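Local coordinates for ferredoxin--NADP reductase, apicoplast (Plasmodium falciparum, PDB 3JQQ), which transfers electrons between ferredoxin and NADP(H) through a bound FAD in the apicoplast, possibly supplying the last step of isoprenoid precursor synthesis, at residues D22-V27 against V35-I40; S183-F188 against E280-G285. The protein carries 1 engineered substitution. All coordinates share one frame; numbering follows the deposited sequence.

Interaction 1: residues D22-V27 against V35-I40; sequences DKINLV and VYHLEI
Ile-24 and His-37 face each other as a hydrogen-bonded pair in an antiparallel beta hairpin of the FAD-binding domain, whose sheet continues from 35-40 onto strand 114-123. Backbone bonds hold the ladder: His-37 N meets Ile-24 O at 2.7 Å, Ile-24 N returns to His-37 O, and Leu-26 N closes the turn end on Val-35 O at 2.9 Å, nearly straight at 174°. Asp-22 and Glu-39 pair likewise, although the bond from Asp-22 N to Glu-39 O is weak.

The aromatic contact is on the face carrying Lys-23, Asn-25, Tyr-36 and Leu-38. The extended Lys-23 chain lays CE over the Tyr-36 ring, 4.1 Å from its centroid, and NZ adds a cation-pi contact. Lysine suits this place because its methylenes also touch Leu-38 CD2, while NZ is hydrogen-bonded to the carbonyls of Ile-142, Lys-143 and Leu-145, at the end of helix 137-144.

Apolar contacts gather near the turn, where Leu-26 CG rests on His-37 CB at 3.5 Å and Val-27 CG1 meets Val-35 CG1.

Among polar side chains, His-37 ND1 is hydrogen-bonded to Tyr-225 OH and Glu-39 OE2 to Asn-113 ND2. One water, which would ease any repulsion between two carboxylates, donates to Asp-22 OD2 at 2.6 Å and to Glu-39 OE1 at 2.7 Å.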
loop_
_atom_site.group_PDB
_atom_site.type_symbol
_atom_site.label_atom_id
_atom_site.label_comp_id
_atom_site.label_asym_id
_atom_site.label_seq_id
_atom_site.Cartn_x
_atom_site.Cartn_y
_atom_site.Cartn_z
ATOM N N ASP B 22 -20.477 16.278 -8.334
ATOM C CA ASP B 22 -19.751 17.108 -7.381
ATOM C C ASP B 22 -18.388 16.501 -7.074
ATOM O O ASP B 22 -18.155 15.309 -7.292
ATOM C CB ASP B 22 -20.561 17.310 -6.094
ATOM C CG ASP B 22 -20.340 18.686 -5.471
ATOM O OD1 ASP B 22 -19.425 19.414 -5.912
ATOM O OD2 ASP B 22 -21.089 19.039 -4.537
ATOM N N LYS B 23 -17.489 17.346 -6.587
ATOM C CA LYS B 23 -16.129 16.954 -6.258
ATOM C C LYS B 23 -15.752 17.756 -5.021
ATOM O O LYS B 23 -15.651 18.980 -5.071
ATOM C CB LYS B 23 -15.193 17.268 -7.428
ATOM C CG LYS B 23 -13.740 16.859 -7.223
ATOM C CD LYS B 23 -12.878 17.339 -8.381
ATOM C CE LYS B 23 -11.404 17.126 -8.098
ATOM N NZ LYS B 23 -10.541 17.644 -9.195
ATOM N N ILE B 24 -15.569 17.061 -3.906
ATOM C CA ILE B 24 -15.488 17.709 -2.608
ATOM C C ILE B 24 -14.250 17.294 -1.824
ATOM O O ILE B 24 -13.944 16.105 -1.711
ATOM C CB ILE B 24 -16.729 17.365 -1.761
ATOM C CG1 ILE B 24 -17.981 18.027 -2.346
ATOM C CG2 ILE B 24 -16.516 17.769 -0.312
ATOM C CD1 ILE B 24 -19.277 17.505 -1.753
ATOM N N ASN B 25 -13.542 18.276 -1.277
ATOM C CA ASN B 25 -12.417 17.997 -0.397
ATOM C C ASN B 25 -12.946 17.422 0.914
ATOM O O ASN B 25 -13.669 18.097 1.647
ATOM C CB ASN B 25 -11.607 19.271 -0.153
ATOM C CG ASN B 25 -10.312 19.011 0.593
ATOM O OD1 ASN B 25 -10.000 17.875 0.952
ATOM N ND2 ASN B 25 -9.550 20.072 0.830
ATOM N N LEU B 26 -12.591 16.169 1.191
ATOM C CA LEU B 26 -13.136 15.426 2.334
ATOM C C LEU B 26 -12.410 15.672 3.650
ATOM O O LEU B 26 -12.955 15.399 4.723
ATOM C CB LEU B 26 -13.142 13.922 2.046
ATOM C CG LEU B 26 -14.446 13.303 1.547
ATOM C CD1 LEU B 26 -14.299 11.792 1.419
ATOM C CD2 LEU B 26 -15.596 13.656 2.483
ATOM N N VAL B 27 -11.180 16.161 3.574
ATOM C CA VAL B 27 -10.416 16.438 4.782
ATOM C C VAL B 27 -10.400 17.924 5.111
ATOM O O VAL B 27 -10.811 18.761 4.306
ATOM C CB VAL B 27 -8.966 15.921 4.685
ATOM C CG1 VAL B 27 -8.944 14.398 4.657
ATOM C CG2 VAL B 27 -8.274 16.502 3.462
ATOM N N VAL B 35 -7.923 14.200 -0.255
ATOM C CA VAL B 35 -8.899 13.206 -0.683
ATOM C C VAL B 35 -10.219 13.829 -1.129
ATOM O O VAL B 35 -10.782 14.699 -0.459
ATOM C CB VAL B 35 -9.084 12.064 0.362
ATOM C CG1 VAL B 35 -8.564 12.481 1.739
ATOM C CG2 VAL B 35 -10.527 11.603 0.417
ATOM N N TYR B 36 -10.687 13.389 -2.292
ATOM C CA TYR B 36 -11.868 13.967 -2.906
ATOM C C TYR B 36 -13.053 13.012 -2.871
ATOM O O TYR B 36 -12.930 11.827 -3.187
ATOM C CB TYR B 36 -11.565 14.430 -4.340
ATOM C CG TYR B 36 -10.638 15.623 -4.377
ATOM C CD1 TYR B 36 -9.273 15.465 -4.592
ATOM C CD2 TYR B 36 -11.121 16.908 -4.161
ATOM C CE1 TYR B 36 -8.419 16.558 -4.606
ATOM C CE2 TYR B 36 -10.275 18.007 -4.173
ATOM C CZ TYR B 36 -8.924 17.822 -4.394
ATOM O OH TYR B 36 -8.075 18.903 -4.409
ATOM N N HIS B 37 -14.193 13.544 -2.448
ATOM C CA HIS B 37 -15.461 12.838 -2.500
ATOM C C HIS B 37 -16.123 13.158 -3.833
ATOM O O HIS B 37 -16.409 14.320 -4.124
ATOM C CB HIS B 37 -16.348 13.295 -1.339
ATOM C CG HIS B 37 -17.796 12.949 -1.497
ATOM N ND1 HIS B 37 -18.309 11.717 -1.155
ATOM C CD2 HIS B 37 -18.847 13.685 -1.932
ATOM C CE1 HIS B 37 -19.612 11.704 -1.380
ATOM N NE2 HIS B 37 -19.963 12.887 -1.852
ATOM N N LEU B 38 -16.343 12.134 -4.652
ATOM C CA LEU B 38 -16.968 12.329 -5.955
ATOM C C LEU B 38 -18.432 11.911 -5.925
ATOM O O LEU B 38 -18.748 10.783 -5.557
ATOM C CB LEU B 38 -16.243 11.516 -7.035
ATOM C CG LEU B 38 -14.759 11.769 -7.316
ATOM C CD1 LEU B 38 -14.251 10.818 -8.388
ATOM C CD2 LEU B 38 -14.526 13.216 -7.736
ATOM N N GLU B 39 -19.326 12.817 -6.308
ATOM C CA GLU B 39 -20.703 12.424 -6.568
ATOM C C GLU B 39 -20.822 12.109 -8.053
ATOM O O GLU B 39 -20.451 12.922 -8.900
ATOM C CB GLU B 39 -21.705 13.507 -6.143
ATOM C CG GLU B 39 -23.122 12.958 -5.939
ATOM C CD GLU B 39 -24.110 13.990 -5.420
ATOM O OE1 GLU B 39 -23.700 14.888 -4.653
ATOM O OE2 GLU B 39 -25.305 13.892 -5.776
ATOM N N ILE B 40 -21.320 10.916 -8.363
ATOM C CA ILE B 40 -21.343 10.430 -9.738
ATOM C C ILE B 40 -22.743 10.032 -10.202
ATOM O O ILE B 40 -23.416 9.226 -9.565
ATOM C CB ILE B 40 -20.381 9.246 -9.922
ATOM C CG1 ILE B 40 -18.929 9.711 -9.766
ATOM C CG2 ILE B 40 -20.591 8.595 -11.287
ATOM C CD1 ILE B 40 -17.912 8.600 -9.873
HETATM O O HOH W 1 -23.044 17.414 -4.107
#

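Interaction 2: residues S183-F188 against E280-G285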
loop_
_atom_site.group_PDB
_atom_site.type_symbol
_atom_site.label_atom_id
_atom_site.label_comp_id
_atom_site.label_asym_id
_atom_site.label_seq_id
_atom_site.Cartn_x
_atom_site.Cartn_y
_atom_site.Cartn_z
ATOM N N SER B 183 -15.105 3.954 3.935
ATOM C CA SER B 183 -16.083 4.096 2.854
ATOM C C SER B 183 -17.249 3.101 2.866
ATOM O O SER B 183 -18.407 3.516 2.895
ATOM C CB SER B 183 -15.386 4.097 1.490
ATOM O OG SER B 183 -14.872 5.385 1.196
ATOM N N PRO B 184 -16.960 1.790 2.830
ATOM C CA PRO B 184 -18.075 0.843 2.811
ATOM C C PRO B 184 -18.892 0.880 4.101
ATOM O O PRO B 184 -20.058 0.483 4.103
ATOM C CB PRO B 184 -17.382 -0.516 2.659
ATOM C CG PRO B 184 -16.006 -0.303 3.185
ATOM C CD PRO B 184 -15.653 1.112 2.819
ATOM N N TYR B 185 -18.286 1.349 5.188
ATOM C CA TYR B 185 -19.003 1.462 6.451
ATOM C C TYR B 185 -19.978 2.633 6.412
ATOM O O TYR B 185 -21.049 2.583 7.021
ATOM C CB TYR B 185 -18.031 1.601 7.626
ATOM C CG TYR B 185 -17.061 0.447 7.752
ATOM C CD1 TYR B 185 -15.725 0.668 8.061
ATOM C CD2 TYR B 185 -17.478 -0.864 7.552
ATOM C CE1 TYR B 185 -14.834 -0.383 8.179
ATOM C CE2 TYR B 185 -16.594 -1.924 7.664
ATOM C CZ TYR B 185 -15.273 -1.678 7.979
ATOM O OH TYR B 185 -14.388 -2.730 8.092
ATOM N N ILE B 186 -19.601 3.686 5.691
ATOM C CA ILE B 186 -20.498 4.809 5.451
ATOM C C ILE B 186 -21.686 4.330 4.622
ATOM O O ILE B 186 -22.832 4.705 4.881
ATOM C CB ILE B 186 -19.782 5.956 4.710
ATOM C CG1 ILE B 186 -18.601 6.476 5.540
ATOM C CG2 ILE B 186 -20.755 7.079 4.383
ATOM C CD1 ILE B 186 -18.956 6.828 6.972
ATOM N N SER B 187 -21.403 3.493 3.629
ATOM C CA SER B 187 -22.442 2.908 2.789
ATOM C C SER B 187 -23.402 2.084 3.640
ATOM O O SER B 187 -24.627 2.245 3.562
ATOM C CB SER B 187 -21.812 2.030 1.706
ATOM O OG SER B 187 -22.803 1.403 0.910
ATOM N N PHE B 188 -22.840 1.203 4.460
ATOM C CA PHE B 188 -23.636 0.409 5.385
ATOM C C PHE B 188 -24.548 1.282 6.251
ATOM O O PHE B 188 -25.748 1.023 6.363
ATOM C CB PHE B 188 -22.740 -0.445 6.286
ATOM C CG PHE B 188 -21.946 -1.490 5.552
ATOM C CD1 PHE B 188 -20.857 -2.096 6.156
ATOM C CD2 PHE B 188 -22.281 -1.859 4.257
ATOM C CE1 PHE B 188 -20.121 -3.058 5.491
ATOM C CE2 PHE B 188 -21.545 -2.820 3.583
ATOM C CZ PHE B 188 -20.465 -3.421 4.203
ATOM N N GLU B 280 -21.203 -9.130 13.684
ATOM C CA GLU B 280 -20.491 -9.319 12.429
ATOM C C GLU B 280 -19.267 -8.414 12.457
ATOM O O GLU B 280 -19.381 -7.212 12.695
ATOM C CB GLU B 280 -21.380 -8.969 11.235
ATOM C CG GLU B 280 -22.457 -10.004 10.930
ATOM C CD GLU B 280 -21.887 -11.284 10.344
ATOM O OE1 GLU B 280 -20.907 -11.203 9.563
ATOM O OE2 GLU B 280 -22.417 -12.368 10.660
ATOM N N LEU B 281 -18.096 -8.995 12.224
ATOM C CA LEU B 281 -16.845 -8.256 12.306
ATOM C C LEU B 281 -16.314 -7.921 10.917
ATOM O O LEU B 281 -16.172 -8.798 10.067
ATOM C CB LEU B 281 -15.806 -9.062 13.091
ATOM C CG LEU B 281 -14.408 -8.466 13.250
ATOM C CD1 LEU B 281 -14.473 -7.115 13.944
ATOM C CD2 LEU B 281 -13.511 -9.423 14.021
ATOM N N TYR B 282 -16.027 -6.643 10.692
ATOM C CA TYR B 282 -15.514 -6.190 9.405
ATOM C C TYR B 282 -14.171 -5.499 9.567
ATOM O O TYR B 282 -13.963 -4.736 10.509
ATOM C CB TYR B 282 -16.501 -5.228 8.743
ATOM C CG TYR B 282 -17.741 -5.896 8.204
ATOM C CD1 TYR B 282 -18.747 -6.327 9.056
ATOM C CD2 TYR B 282 -17.910 -6.089 6.839
ATOM C CE1 TYR B 282 -19.881 -6.937 8.568
ATOM C CE2 TYR B 282 -19.041 -6.700 6.340
ATOM C CZ TYR B 282 -20.024 -7.122 7.209
ATOM O OH TYR B 282 -21.156 -7.728 6.721
ATOM N N ILE B 283 -13.262 -5.762 8.638
ATOM C CA ILE B 283 -11.959 -5.116 8.639
ATOM C C ILE B 283 -11.628 -4.607 7.241
ATOM O O ILE B 283 -11.502 -5.394 6.302
ATOM C CB ILE B 283 -10.858 -6.076 9.116
ATOM C CG1 ILE B 283 -11.099 -6.472 10.577
ATOM C CG2 ILE B 283 -9.487 -5.438 8.944
ATOM C CD1 ILE B 283 -10.287 -7.672 11.033
ATOM N N CYS B 284 -11.504 -3.296 7.107
ATOM C CA CYS B 284 -11.202 -2.685 5.818
ATOM C C CYS B 284 -10.083 -1.658 5.931
ATOM O O CYS B 284 -10.193 -0.681 6.676
ATOM C CB CYS B 284 -12.448 -2.029 5.220
ATOM S SG CYS B 284 -12.208 -1.422 3.536
ATOM N N GLY B 285 -8.997 -1.880 5.201
ATOM C CA GLY B 285 -7.841 -1.016 5.324
ATOM C C GLY B 285 -6.547 -1.784 5.155
ATOM O O GLY B 285 -6.473 -2.739 4.381
#
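Tyr-185 reaches from the helix to the strand with its hydroxyl end, placing CE2 3.5 Å from Tyr-282 CB, which lies at the edge of the Tyr-185 ring, near its plane. Its OH also comes 3.5 Å from Cys-284 CB. The nearby backbone N of Cys-284 is badly angled for a hydrogen bond; the hydroxyl is instead bonded to Ile-176 O, on the adjacent strand 173-178, so this long polar side chain can enter a buried interface.

Phe-188, one helical turn further on, turns its edge toward the face of Tyr-282. The T-shaped pair has centroids 5.5 Å apart and planes at 67°, with Phe-188 CE1 3.9 Å from Tyr-282 CE2. Smaller groups serve at the other end, where Cys-284 SG, anti to its backbone N (chi1 -173°), touches Pro-184 CG at 4.0 Å.

This is helix-on-sheet packing in the NADP-binding domain, a parallel sheet flanked by helices, with helix 183-192 packing over the neighbouring strands 173-178 and 280-285.

Further out, Pro-184 touches Ser-104, an FAD-binding residue, and Phe-175 stacks on Tyr-185. The Tyr-282 ring stacks on His-312 and meets Phe-160 edge-to-face, while its OH is hydrogen-bonded to Asn-161 O.

In the fold
From the N terminus, strand 16-25 runs into a short turn and returns as strand 35-41, so interaction 1 closes a local loop, with seven residues between its segments, within the antiparallel FAD-binding sheet. The chain completes that sheet before strand 173-178 opens the parallel sheet and leads to helix 183-192. Interaction 2 then closes a far longer loop, 91 residues containing two further strands of the parallel sheet, when strand 280-285 comes in beside 173-178. The contacts therefore follow in series, neither nested nor crossed. Their centres lie 19 Å apart and their nearest atoms about 6 Å, one contact in each domain; a bound FAD comes within about 6 Å of the Val-35 side chain and of the Pro-184 side chain.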